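Side-chain contacts in intestinal fatty acid binding protein (Rattus norvegicus, PDB 1ICM), which binds long-chain fatty acids such as myristate inside its beta barrel and probably carries them through the cytosol of intestinal cells: residues 15-18 with 19-23; 83-87 with 88-92. All coordinates share one frame; numbering follows the deposited sequence.

Overall arrangement
From the N terminus, the chain runs through strand 4-12 into helix 14-21, the first of the two helices that form the lid of this fatty-acid-binding barrel. Interaction 1, residues 15-18 with 19-23, closes the last turn of that helix before helix 25-31 begins. Interaction 2, residues 83-87 with 88-92, comes much later and closes the tight turn between strands 77-85 and 88-95. The two are in series, neither nested nor crossed, and their centres lie 24 Å apart on opposite sides of the chain's centre. The bound myristate lies closer to the first: the side chain of Met18 touches it, whereas the side chain of Leu89 is about 7 Å from the myristate at the nearest atoms.

Interaction 1: residues 15-18 with 19-23; sequences EKFM and EKMGI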
ATOM      1  N   GLU A  15      11.482  -5.913  -5.268  1.00 11.67           N
ATOM      2  CA  GLU A  15      12.379  -5.145  -6.113  1.00 14.91           C
ATOM      3  C   GLU A  15      11.999  -5.189  -7.578  1.00 15.54           C
ATOM      4  O   GLU A  15      12.099  -4.164  -8.213  1.00 14.16           O
ATOM      5  CB  GLU A  15      13.872  -5.527  -5.978  1.00 24.63           C
ATOM      6  CG  GLU A  15      14.512  -5.002  -4.665  1.00 28.69           C
ATOM      7  CD  GLU A  15      15.928  -5.480  -4.476  1.00 34.25           C
ATOM      8  OE1 GLU A  15      16.717  -5.532  -5.402  1.00 37.32           O
ATOM      9  OE2 GLU A  15      16.200  -5.853  -3.235  1.00 29.85           O
ATOM     10  N   LYS A  16      11.576  -6.347  -8.103  1.00 15.36           N
ATOM     11  CA  LYS A  16      11.173  -6.464  -9.503  1.00 12.21           C
ATOM     12  C   LYS A  16       9.959  -5.575  -9.724  1.00 15.16           C
ATOM     13  O   LYS A  16       9.809  -4.896 -10.742  1.00 13.24           O
ATOM     14  CB  LYS A  16      10.815  -7.897  -9.843  1.00 17.51           C
ATOM     15  CG  LYS A  16      11.976  -8.685 -10.430  1.00 35.08           C
ATOM     16  CD  LYS A  16      12.417  -8.189 -11.811  1.00 49.20           C
ATOM     17  CE  LYS A  16      13.761  -8.723 -12.308  1.00 55.25           C
ATOM     18  NZ  LYS A  16      14.465  -7.854 -13.277  1.00 58.04           N
ATOM     19  N   PHE A  17       9.071  -5.545  -8.734  1.00 10.55           N
ATOM     20  CA  PHE A  17       7.891  -4.702  -8.862  1.00  9.45           C
ATOM     21  C   PHE A  17       8.286  -3.237  -8.960  1.00 14.06           C
ATOM     22  O   PHE A  17       7.777  -2.459  -9.785  1.00 13.04           O
ATOM     23  CB  PHE A  17       6.913  -4.972  -7.683  1.00  8.55           C
ATOM     24  CG  PHE A  17       5.744  -4.021  -7.689  1.00  7.65           C
ATOM     25  CD1 PHE A  17       5.808  -2.760  -7.104  1.00  9.34           C
ATOM     26  CD2 PHE A  17       4.561  -4.393  -8.328  1.00 12.18           C
ATOM     27  CE1 PHE A  17       4.724  -1.888  -7.122  1.00 15.22           C
ATOM     28  CE2 PHE A  17       3.468  -3.529  -8.389  1.00 13.30           C
ATOM     29  CZ  PHE A  17       3.559  -2.273  -7.799  1.00 14.67           C
ATOM     30  N   MET A  18       9.249  -2.827  -8.095  1.00 11.42           N
ATOM     31  CA  MET A  18       9.676  -1.429  -8.151  1.00 10.06           C
ATOM     32  C   MET A  18      10.396  -1.090  -9.463  1.00  6.36           C
ATOM     33  O   MET A  18      10.259   0.013  -9.972  1.00 10.35           O
ATOM     34  CB  MET A  18      10.637  -1.111  -6.992  1.00 13.01           C
ATOM     35  CG  MET A  18       9.854  -1.025  -5.692  1.00 12.65           C
ATOM     36  SD  MET A  18      10.837  -0.382  -4.297  1.00 18.82           S
ATOM     37  CE  MET A  18      11.637  -1.913  -3.788  1.00 14.94           C
ATOM     38  N   GLU A  19      11.137  -2.044 -10.002  1.00 10.39           N
ATOM     39  CA  GLU A  19      11.835  -1.836 -11.285  1.00 13.54           C
ATOM     40  C   GLU A  19      10.821  -1.519 -12.387  1.00 14.65           C
ATOM     41  O   GLU A  19      10.991  -0.606 -13.182  1.00 16.27           O
ATOM     42  CB  GLU A  19      12.598  -3.112 -11.666  1.00 11.85           C
ATOM     43  CG  GLU A  19      13.323  -3.095 -13.018  1.00 22.92           C
ATOM     44  CD  GLU A  19      14.229  -4.309 -13.158  1.00 40.15           C
ATOM     45  OE1 GLU A  19      13.578  -5.395 -13.526  1.00 50.78           O
ATOM     46  OE2 GLU A  19      15.427  -4.312 -12.931  1.00 44.17           O
ATOM     47  N   LYS A  20       9.714  -2.264 -12.422  1.00 14.32           N
ATOM     48  CA  LYS A  20       8.652  -2.050 -13.401  1.00 17.93           C
ATOM     49  C   LYS A  20       8.002  -0.673 -13.357  1.00 14.75           C
ATOM     50  O   LYS A  20       7.612  -0.088 -14.373  1.00 15.12           O
ATOM     51  CB  LYS A  20       7.590  -3.131 -13.207  1.00 25.04           C
ATOM     52  CG  LYS A  20       6.756  -3.464 -14.435  1.00 25.20           C
ATOM     53  CD  LYS A  20       7.449  -4.305 -15.495  1.00 29.15           C
ATOM     54  CE  LYS A  20       6.572  -4.474 -16.734  1.00 31.67           C
ATOM     55  NZ  LYS A  20       7.195  -5.380 -17.704  1.00 35.27           N
ATOM     56  N   MET A  21       7.876  -0.147 -12.138  1.00 11.65           N
ATOM     57  CA  MET A  21       7.294   1.150 -11.834  1.00 10.65           C
ATOM     58  C   MET A  21       8.208   2.278 -12.263  1.00 12.68           C
ATOM     59  O   MET A  21       7.742   3.410 -12.315  1.00 15.97           O
ATOM     60  CB  MET A  21       6.964   1.311 -10.334  1.00 14.13           C
ATOM     61  CG  MET A  21       5.779   0.418  -9.948  1.00 16.53           C
ATOM     62  SD  MET A  21       4.169   1.182 -10.303  1.00 20.29           S
ATOM     63  CE  MET A  21       4.357   2.733  -9.375  1.00 20.25           C
ATOM     64  N   GLY A  22       9.467   1.911 -12.548  1.00 13.45           N
ATOM     65  CA  GLY A  22      10.421   2.898 -12.992  1.00 14.30           C
ATOM     66  C   GLY A  22      11.378   3.369 -11.895  1.00 21.06           C
ATOM     67  O   GLY A  22      12.017   4.406 -12.048  1.00 23.14           O
ATOM     68  N   ILE A  23      11.509   2.642 -10.787  1.00 16.54           N
ATOM     69  CA  ILE A  23      12.416   3.076  -9.707  1.00 16.91           C
ATOM     70  C   ILE A  23      13.840   2.592  -9.919  1.00 13.25           C
ATOM     71  O   ILE A  23      14.078   1.429 -10.245  1.00 17.08           O
ATOM     72  CB  ILE A  23      11.885   2.735  -8.317  1.00 15.04           C
ATOM     73  CG1 ILE A  23      10.672   3.604  -7.994  1.00 18.82           C
ATOM     74  CG2 ILE A  23      12.954   2.947  -7.249  1.00 21.08           C
ATOM     75  CD1 ILE A  23       9.351   2.866  -8.133  1.00 26.42           C
TER
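Lys16 and Glu19 lie side by side on the outer face of helix 14-21, whose C-terminal end is closed by a Schellman motif in the helical lid of the barrel. Lys16 bends at its second torsion (chi2 -67°), bringing NZ back to Glu19 OE1 at 2.6 Å, a salt bridge that uses the syn lone pair of the carboxylate. Glu19 reaches out with CG anti to N and an extended chain (chi1 177°); an alanine here would probably leave the Lys16 ammonium without its carboxylate mate and free to swing. On the buried side Phe17 and Met21 run alongside each other, Phe17 CE1 meeting Met21 CG at 3.8 Å. The Met21 sulfur stands obliquely to the ring, 5.0 Å from SD to the Phe17 centroid, a Met-aromatic contact; Tyr119 packs against both residues. Met18, long and flexible, turns inward to touch the bound myristate, an apolar lining for an apolar chain. Gly22 ends the helix with a positive phi of 101°, where a beta carbon would jam against the preceding carbonyl. Beyond it Ile23 folds back, its CD1 3.5 Å from Met18 O, the same oxygen that takes a hydrogen bond from Ile23 N at 3.0 Å.

Interaction 2: residues 83-87 with 88-92; sequences TMEGN and KLVGK
Glu85 and Val90 meet on one face of the hairpin of strands 77-85 and 88-95, their side chains crossing at about a right angle. Both ends of the glutamate side chain take part: Glu85 OE2 sits 3.7 Å from Val90 CB, and Glu85 CB rests on Val90 CG2. A bend at chi2 of Glu85 (79°) folds the acid back over this neighbour, whose branching at CB suits the extended backbone of a strand. Thr83 shares the face. A water 3.1 Å from its OG1 also donates to Val90 O, linking the strands. On the other face Met84 bends at chi2 and chi3, which brings Met84 SD to 3.6 Å from Lys88 O and 4.2 Å from Leu89 CD2. Leucine suits this inward position, since its branch also packs against Phe2 and Leu64.

The backbone positions these groups. In the hydrogen-bonded pair of Thr83 with Val90, Thr83 N to Val90 O and Val90 N to Thr83 O both measure 2.9 Å; Met84 faces Leu89 as the non-hydrogen-bonded pair between. Glu85 and Lys88 are the next hydrogen-bonded pair: Glu85 N reaches Lys88 O at 2.7 Å, while Lys88 N approaches Glu85 O from above the carbonyl plane. Gly86 accepts the positive phi of 68° at the turn's second position, and Asn87, a residue common at the third position of such turns, follows. Farther out, backbone bonds from Leu89 and Gly91 to Arg106 and Ala104 join strand 88-95 to strand 101-109. The whole is a beta hairpin with a two-residue loop, closed by a type II' turn, within the antiparallel beta barrel of fatty-acid-binding proteins.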
ATOM      1  N   THR A  83     -12.485  -0.532  -1.547  1.00 11.02           N
ATOM      2  CA  THR A  83     -13.836  -0.974  -1.195  1.00 16.56           C
ATOM      3  C   THR A  83     -13.715  -2.235  -0.374  1.00 16.88           C
ATOM      4  O   THR A  83     -12.727  -2.950  -0.512  1.00 14.43           O
ATOM      5  CB  THR A  83     -14.708  -1.304  -2.419  1.00 21.94           C
ATOM      6  OG1 THR A  83     -14.011  -2.224  -3.248  1.00 29.88           O
ATOM      7  CG2 THR A  83     -15.038  -0.023  -3.165  1.00 18.21           C
ATOM      8  N   MET A  84     -14.717  -2.547   0.465  1.00 17.73           N
ATOM      9  CA  MET A  84     -14.634  -3.786   1.251  1.00 15.18           C
ATOM     10  C   MET A  84     -15.289  -4.930   0.492  1.00 20.93           C
ATOM     11  O   MET A  84     -16.477  -4.828   0.165  1.00 21.64           O
ATOM     12  CB  MET A  84     -15.330  -3.624   2.604  1.00 20.68           C
ATOM     13  CG  MET A  84     -15.196  -4.893   3.431  1.00 31.05           C
ATOM     14  SD  MET A  84     -13.733  -4.917   4.501  1.00 45.74           S
ATOM     15  CE  MET A  84     -14.225  -3.632   5.683  1.00 36.13           C
ATOM     16  N   GLU A  85     -14.521  -5.979   0.204  1.00 20.61           N
ATOM     17  CA  GLU A  85     -15.031  -7.142  -0.510  1.00 28.00           C
ATOM     18  C   GLU A  85     -14.896  -8.329   0.383  1.00 37.90           C
ATOM     19  O   GLU A  85     -13.785  -8.829   0.527  1.00 35.05           O
ATOM     20  CB  GLU A  85     -14.199  -7.649  -1.682  1.00 37.40           C
ATOM     21  CG  GLU A  85     -14.900  -7.455  -3.021  1.00 55.76           C
ATOM     22  CD  GLU A  85     -14.750  -6.027  -3.445  1.00 71.55           C
ATOM     23  OE1 GLU A  85     -15.328  -5.211  -2.595  1.00 75.79           O
ATOM     24  OE2 GLU A  85     -14.157  -5.683  -4.457  1.00 76.00           O
ATOM     25  N   GLY A  86     -16.014  -8.779   0.940  1.00 41.03           N
ATOM     26  CA  GLY A  86     -15.917  -9.879   1.850  1.00 37.13           C
ATOM     27  C   GLY A  86     -15.191  -9.278   3.038  1.00 33.94           C
ATOM     28  O   GLY A  86     -15.570  -8.251   3.618  1.00 32.64           O
ATOM     29  N   ASN A  87     -14.107  -9.955   3.377  1.00 36.07           N
ATOM     30  CA  ASN A  87     -13.273  -9.547   4.475  1.00 41.06           C
ATOM     31  C   ASN A  87     -12.054  -8.751   4.067  1.00 32.75           C
ATOM     32  O   ASN A  87     -11.277  -8.319   4.909  1.00 34.62           O
ATOM     33  CB  ASN A  87     -12.826 -10.813   5.224  1.00 54.97           C
ATOM     34  CG  ASN A  87     -13.767 -10.976   6.391  1.00 69.50           C
ATOM     35  OD1 ASN A  87     -13.757 -10.152   7.331  1.00 73.37           O
ATOM     36  ND2 ASN A  87     -14.597 -12.018   6.317  1.00 74.76           N
ATOM     37  N   LYS A  88     -11.873  -8.613   2.766  1.00 29.79           N
ATOM     38  CA  LYS A  88     -10.737  -7.904   2.223  1.00 21.15           C
ATOM     39  C   LYS A  88     -11.046  -6.495   1.782  1.00 15.57           C
ATOM     40  O   LYS A  88     -12.183  -6.141   1.455  1.00 19.01           O
ATOM     41  CB  LYS A  88     -10.341  -8.529   0.891  1.00 24.38           C
ATOM     42  CG  LYS A  88     -10.096 -10.028   0.853  1.00 29.57           C
ATOM     43  CD  LYS A  88      -9.959 -10.513  -0.588  1.00 34.33           C
ATOM     44  CE  LYS A  88      -9.046 -11.739  -0.665  1.00 43.58           C
ATOM     45  NZ  LYS A  88      -9.064 -12.463  -1.954  1.00 45.75           N
ATOM     46  N   LEU A  89      -9.958  -5.712   1.716  1.00 12.29           N
ATOM     47  CA  LEU A  89     -10.054  -4.365   1.165  1.00  9.68           C
ATOM     48  C   LEU A  89      -9.423  -4.513  -0.235  1.00 14.48           C
ATOM     49  O   LEU A  89      -8.309  -5.078  -0.348  1.00 13.52           O
ATOM     50  CB  LEU A  89      -9.332  -3.291   1.986  1.00 13.24           C
ATOM     51  CG  LEU A  89     -10.067  -2.825   3.231  1.00 23.37           C
ATOM     52  CD1 LEU A  89      -9.137  -1.915   4.046  1.00 24.92           C
ATOM     53  CD2 LEU A  89     -11.230  -1.976   2.744  1.00 28.84           C
ATOM     54  N   VAL A  90     -10.141  -4.062  -1.279  1.00 12.36           N
ATOM     55  CA  VAL A  90      -9.665  -4.167  -2.654  1.00 12.23           C
ATOM     56  C   VAL A  90      -9.517  -2.752  -3.137  1.00 15.08           C
ATOM     57  O   VAL A  90     -10.482  -2.003  -2.971  1.00 13.10           O
ATOM     58  CB  VAL A  90     -10.652  -4.980  -3.496  1.00 19.73           C
ATOM     59  CG1 VAL A  90     -10.264  -4.942  -4.982  1.00 18.09           C
ATOM     60  CG2 VAL A  90     -10.666  -6.433  -3.009  1.00 18.45           C
ATOM     61  N   GLY A  91      -8.308  -2.411  -3.625  1.00 10.67           N
ATOM     62  CA  GLY A  91      -8.037  -1.073  -4.066  1.00  8.05           C
ATOM     63  C   GLY A  91      -7.784  -1.048  -5.575  1.00  9.15           C
ATOM     64  O   GLY A  91      -6.926  -1.768  -6.085  1.00 17.35           O
ATOM     65  N   LYS A  92      -8.542  -0.217  -6.257  1.00  8.17           N
ATOM     66  CA  LYS A  92      -8.442  -0.049  -7.714  1.00 11.41           C
ATOM     67  C   LYS A  92      -7.909   1.345  -7.965  1.00 10.04           C
ATOM     68  O   LYS A  92      -8.626   2.319  -7.722  1.00  9.02           O
ATOM     69  CB  LYS A  92      -9.779  -0.235  -8.430  1.00 20.45           C
ATOM     70  CG  LYS A  92     -10.276  -1.666  -8.255  1.00 33.20           C
ATOM     71  CD  LYS A  92     -11.751  -1.890  -8.588  1.00 46.38           C
ATOM     72  CE  LYS A  92     -12.209  -3.331  -8.358  1.00 56.28           C
ATOM     73  NZ  LYS A  92     -13.397  -3.728  -9.149  1.00 60.23           N
TER
HETATM   74  O   HOH W   1     -12.200  -0.418  -5.058  1.00 21.86           O